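Local coordinates for mandelate racemase/muconate lactonizing protein (Alicyclobacillus acidocaldarius LAA1, PDB 3QLD) that is of unknown function but belongs to the mandelate racemase/muconate lactonizing family of the enolase superfamily, which joins an N-terminal domain to a TIM-type barrel, at residues E226-W229 with F230-A233; S248-S251 with V252-K256. All coordinates share one frame; numbering follows the deposited sequence.

Interaction 1 of 2, residues E226-W229 with F230-A233; sequences EDDW and FDLA
Asp228 caps the start of helix 229-238, and a single side-chain oxygen does the work: OD2 sits 2.7 Å from Asp231 N and the same 2.7 Å from Phe230 N. The bond from Asp231 is fairly straight, its donor standing well above the carboxylate plane, whereas the one from Phe230 is bent to 116° at the hydrogen and is weak. Backbone bonds then take over as the first turn winds up. Leu232 N donates to Asp228 O at 3.2 Å, and Ala233 N donates to Trp229 O at 3.0 Å.

A second kind of contact joins the two acids. With CG of Asp231 anti to its own carbonyl carbon (chi1 -73°), the carboxylate is carried back over that of Asp228. The two groups stack with their planes 18° apart, and Asp228 OD1 lies 3.7 Å from Asp231 OD1. Such like charges should repel, a cost probably eased by the two amide N-H groups that point at Asp228 OD2.

Packing outward from the turn is led by the buried Trp229, which touches Leu257, Thr258 and Leu261 of helix 252-261; its ring also makes a cation-pi contact with Arg253 of the second subunit. Leu232 reaches Ala263, and Arg260 of the second subunit packs on Asp228 and Phe230. The whole is an aspartate N-cap, opening the helix that follows strand 220-221 in a beta/alpha barrel.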
loop_
_atom_site.group_PDB
_atom_site.type_symbol
_atom_site.label_atom_id
_atom_site.label_comp_id
_atom_site.label_asym_id
_atom_site.label_seq_id
_atom_site.Cartn_x
_atom_site.Cartn_y
_atom_site.Cartn_z
ATOM N N GLU A 226 -3.017 9.439 -9.328
ATOM C CA GLU A 226 -2.953 7.970 -9.398
ATOM C C GLU A 226 -4.392 7.405 -9.551
ATOM O O GLU A 226 -4.760 6.443 -8.862
ATOM C CB GLU A 226 -2.176 7.374 -8.182
ATOM C CG GLU A 226 -0.727 7.899 -7.972
ATOM C CD GLU A 226 -0.100 7.594 -6.557
ATOM O OE1 GLU A 226 0.264 6.415 -6.290
ATOM O OE2 GLU A 226 0.052 8.532 -5.712
ATOM N N ASP A 227 -5.194 7.984 -10.476
ATOM C CA ASP A 227 -6.648 7.655 -10.704
ATOM C C ASP A 227 -7.029 6.619 -11.759
ATOM O O ASP A 227 -8.042 5.908 -11.580
ATOM C CB ASP A 227 -7.470 8.917 -11.055
ATOM C CG ASP A 227 -7.938 9.680 -9.817
ATOM O OD1 ASP A 227 -7.852 9.111 -8.707
ATOM O OD2 ASP A 227 -8.386 10.849 -9.970
ATOM N N ASP A 228 -6.265 6.533 -12.852
ATOM C CA ASP A 228 -6.639 5.639 -13.941
ATOM C C ASP A 228 -5.528 5.504 -15.012
ATOM O O ASP A 228 -4.926 6.461 -15.533
ATOM C CB ASP A 228 -8.148 5.889 -14.321
ATOM C CG ASP A 228 -8.524 5.681 -15.792
ATOM O OD1 ASP A 228 -9.760 5.798 -16.040
ATOM O OD2 ASP A 228 -7.689 5.393 -16.677
ATOM N N TRP A 229 -5.170 4.246 -15.156
ATOM C CA TRP A 229 -4.089 3.817 -15.965
ATOM C C TRP A 229 -4.363 4.119 -17.431
ATOM O O TRP A 229 -3.444 4.449 -18.194
ATOM C CB TRP A 229 -3.920 2.321 -15.770
ATOM C CG TRP A 229 -3.162 1.931 -14.547
ATOM C CD1 TRP A 229 -3.652 1.279 -13.437
ATOM C CD2 TRP A 229 -1.775 2.183 -14.283
ATOM N NE1 TRP A 229 -2.635 1.088 -12.511
ATOM C CE2 TRP A 229 -1.478 1.631 -13.007
ATOM C CE3 TRP A 229 -0.745 2.814 -15.014
ATOM C CZ2 TRP A 229 -0.194 1.691 -12.441
ATOM C CZ3 TRP A 229 0.552 2.837 -14.464
ATOM C CH2 TRP A 229 0.807 2.295 -13.186
ATOM N N PHE A 230 -5.639 4.038 -17.832
ATOM C CA PHE A 230 -5.944 4.287 -19.220
ATOM C C PHE A 230 -5.915 5.739 -19.589
ATOM O O PHE A 230 -5.539 6.041 -20.712
ATOM C CB PHE A 230 -7.229 3.583 -19.674
ATOM C CG PHE A 230 -6.926 2.243 -20.240
ATOM C CD1 PHE A 230 -7.131 1.103 -19.496
ATOM C CD2 PHE A 230 -6.271 2.138 -21.478
ATOM C CE1 PHE A 230 -6.781 -0.140 -20.014
ATOM C CE2 PHE A 230 -5.924 0.921 -22.017
ATOM C CZ PHE A 230 -6.180 -0.235 -21.281
ATOM N N ASP A 231 -6.249 6.627 -18.637
ATOM C CA ASP A 231 -6.100 8.083 -18.847
ATOM C C ASP A 231 -4.631 8.392 -19.064
ATOM O O ASP A 231 -4.280 9.220 -19.910
ATOM C CB ASP A 231 -6.622 8.908 -17.618
ATOM C CG ASP A 231 -8.226 8.896 -17.519
ATOM O OD1 ASP A 231 -8.891 8.451 -18.461
ATOM O OD2 ASP A 231 -8.778 9.390 -16.530
ATOM N N LEU A 232 -3.778 7.762 -18.274
ATOM C CA LEU A 232 -2.342 7.956 -18.431
ATOM C C LEU A 232 -1.808 7.459 -19.819
ATOM O O LEU A 232 -0.977 8.107 -20.502
ATOM C CB LEU A 232 -1.618 7.328 -17.279
ATOM C CG LEU A 232 -0.145 7.775 -17.230
ATOM C CD1 LEU A 232 -0.046 9.345 -17.014
ATOM C CD2 LEU A 232 0.514 7.048 -16.099
ATOM N N ALA A 233 -2.241 6.262 -20.194
ATOM C CA ALA A 233 -1.849 5.671 -21.463
ATOM C C ALA A 233 -2.252 6.568 -22.603
ATOM O O ALA A 233 -1.460 6.793 -23.556
ATOM C CB ALA A 233 -2.500 4.265 -21.630
#

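Interaction 2 of 2, residues S248-S251 with V252-K256; sequences SVRS and VRELK. With SO4 (sulfate ion), chain C.
Sulfate O4, 3.7 Å from Ser251 CB, is gripped twice by Arg253: NE reaches it at 2.8 Å along an almost straight N-H (176°), and the backbone N of Arg253 at 3.0 Å. It lies at the edge of the guanidinium, in its plane. The bend of the arginine chain at chi3 (-66°) folds NE back over the helix start to make this possible. Val252 N adds a bond to sulfate O2, also at 3.0 Å, so the anion, probably from the crystallisation liquor, takes two backbone amides of the first turn; Arg105 and Arg282 bind it as well.

Ser251 is the N-cap. Its OG accepts from Glu254 N at 3.0 Å, and its carbonyl O receives Leu255 N. Glu254 in turn sends its carboxylate back past the cap. Arg250 N donates to Glu254 OE1 at 2.9 Å from above the carboxylate plane, and Arg250 CG lies against the same oxygen. The two side chains run alongside each other with their flat ends nearly coplanar, although the guanidinium finds its salt bridge with Glu226.

Apolar contact completes the turn: Val249 CG1 meets Leu255 CB at 4.1 Å, and both side chains pack on Leu267 of strand 266-269. A serine N-cap combined with a glutamate reaching back to the residue before it, rather than a full capping box, here begins a barrel helix whose N-terminus holds an anion.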
loop_
_atom_site.group_PDB
_atom_site.type_symbol
_atom_site.label_atom_id
_atom_site.label_comp_id
_atom_site.label_asym_id
_atom_site.label_seq_id
_atom_site.Cartn_x
_atom_site.Cartn_y
_atom_site.Cartn_z
ATOM N N SER A 248 3.693 6.506 -8.767
ATOM C CA SER A 248 2.804 5.600 -9.507
ATOM C C SER A 248 3.383 4.261 -9.823
ATOM O O SER A 248 2.644 3.413 -10.323
ATOM C CB SER A 248 2.330 6.241 -10.819
ATOM O OG SER A 248 1.448 7.310 -10.566
ATOM N N VAL A 249 4.700 4.105 -9.654
ATOM C CA VAL A 249 5.355 2.853 -9.860
ATOM C C VAL A 249 6.104 2.393 -8.567
ATOM O O VAL A 249 7.239 2.804 -8.291
ATOM C CB VAL A 249 6.339 2.934 -11.002
ATOM C CG1 VAL A 249 7.176 1.643 -11.009
ATOM C CG2 VAL A 249 5.541 3.102 -12.411
ATOM N N ARG A 250 5.467 1.490 -7.841
ATOM C CA ARG A 250 5.965 1.022 -6.536
ATOM C C ARG A 250 6.571 -0.368 -6.586
ATOM O O ARG A 250 7.025 -0.851 -5.555
ATOM C CB ARG A 250 4.811 0.936 -5.506
ATOM C CG ARG A 250 3.794 2.054 -5.461
ATOM C CD ARG A 250 4.342 3.249 -4.658
ATOM N NE ARG A 250 3.385 4.212 -4.051
ATOM C CZ ARG A 250 2.152 4.589 -4.464
ATOM N NH1 ARG A 250 1.553 4.074 -5.550
ATOM N NH2 ARG A 250 1.496 5.530 -3.757
ATOM N N SER A 251 6.484 -1.052 -7.718
ATOM C CA SER A 251 6.921 -2.440 -7.829
ATOM C C SER A 251 7.318 -2.702 -9.252
ATOM O O SER A 251 6.908 -1.970 -10.156
ATOM C CB SER A 251 5.790 -3.412 -7.496
ATOM O OG SER A 251 4.785 -3.439 -8.520
ATOM N N VAL A 252 8.088 -3.768 -9.447
ATOM C CA VAL A 252 8.445 -4.257 -10.794
ATOM C C VAL A 252 7.212 -4.673 -11.614
ATOM O O VAL A 252 7.165 -4.428 -12.804
ATOM C CB VAL A 252 9.535 -5.383 -10.744
ATOM C CG1 VAL A 252 10.077 -5.729 -12.150
ATOM C CG2 VAL A 252 10.719 -4.931 -9.883
ATOM N N ARG A 253 6.191 -5.266 -10.992
ATOM C CA ARG A 253 4.951 -5.583 -11.733
ATOM C C ARG A 253 4.184 -4.325 -12.231
ATOM O O ARG A 253 3.615 -4.335 -13.319
ATOM C CB ARG A 253 4.006 -6.437 -10.897
ATOM C CG ARG A 253 4.460 -7.920 -10.797
ATOM C CD ARG A 253 3.791 -8.643 -9.603
ATOM N NE ARG A 253 4.260 -8.052 -8.352
ATOM C CZ ARG A 253 3.629 -8.091 -7.179
ATOM N NH1 ARG A 253 2.459 -8.705 -7.033
ATOM N NH2 ARG A 253 4.187 -7.492 -6.139
ATOM N N GLU A 254 4.152 -3.274 -11.428
ATOM C CA GLU A 254 3.522 -2.017 -11.869
ATOM C C GLU A 254 4.296 -1.405 -13.047
ATOM O O GLU A 254 3.738 -0.786 -13.920
ATOM C CB GLU A 254 3.466 -1.020 -10.731
ATOM C CG GLU A 254 2.065 -0.925 -10.024
ATOM C CD GLU A 254 2.001 0.258 -9.035
ATOM O OE1 GLU A 254 2.878 0.334 -8.138
ATOM O OE2 GLU A 254 1.077 1.113 -9.161
ATOM N N LEU A 255 5.602 -1.551 -13.009
ATOM C CA LEU A 255 6.481 -1.115 -14.100
ATOM C C LEU A 255 6.183 -1.935 -15.331
ATOM O O LEU A 255 6.107 -1.381 -16.396
ATOM C CB LEU A 255 7.965 -1.261 -13.735
ATOM C CG LEU A 255 8.952 -0.734 -14.833
ATOM C CD1 LEU A 255 8.782 0.754 -15.058
ATOM C CD2 LEU A 255 10.386 -1.002 -14.398
ATOM N N LYS A 256 6.023 -3.254 -15.203
ATOM C CA LYS A 256 5.549 -4.094 -16.352
ATOM C C LYS A 256 4.253 -3.601 -16.994
ATOM O O LYS A 256 4.137 -3.542 -18.243
ATOM C CB LYS A 256 5.464 -5.612 -16.002
ATOM C CG LYS A 256 6.833 -6.242 -15.937
ATOM C CD LYS A 256 6.769 -7.759 -15.497
ATOM C CE LYS A 256 8.208 -8.306 -15.408
ATOM N NZ LYS A 256 8.307 -9.795 -15.192
HETATM S S SO4 C . 7.908 -7.035 -7.588
HETATM O O1 SO4 C . 7.390 -7.464 -6.291
HETATM O O2 SO4 C . 8.727 -5.840 -7.416
HETATM O O3 SO4 C . 8.796 -8.049 -8.151
HETATM O O4 SO4 C . 6.756 -6.819 -8.468
#

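Interactions 1 and 2 are consecutive beta-to-alpha turns of the barrel, following strands 220-221 and 243-245, with centres about 14 Å apart. They meet directly. Arg250 NH1 of 248-251 forms a salt bridge with Glu226 OE1 at 2.8 Å, and the Trp229 indole leans across, placing CZ2 3.6 Å from Glu254 OE2 and CH2 3.6 Å from Ser248 O. Glu254, which holds the loop at Arg250 to helix 252-261, thus also abuts the tryptophan of interaction 1. Both turns face the second subunit, and one residue of it, Arg253, reaches both: beside the Trp229 ring it also packs on Ser248. The sulfate belongs to interaction 2, where it meets the helix N-terminus.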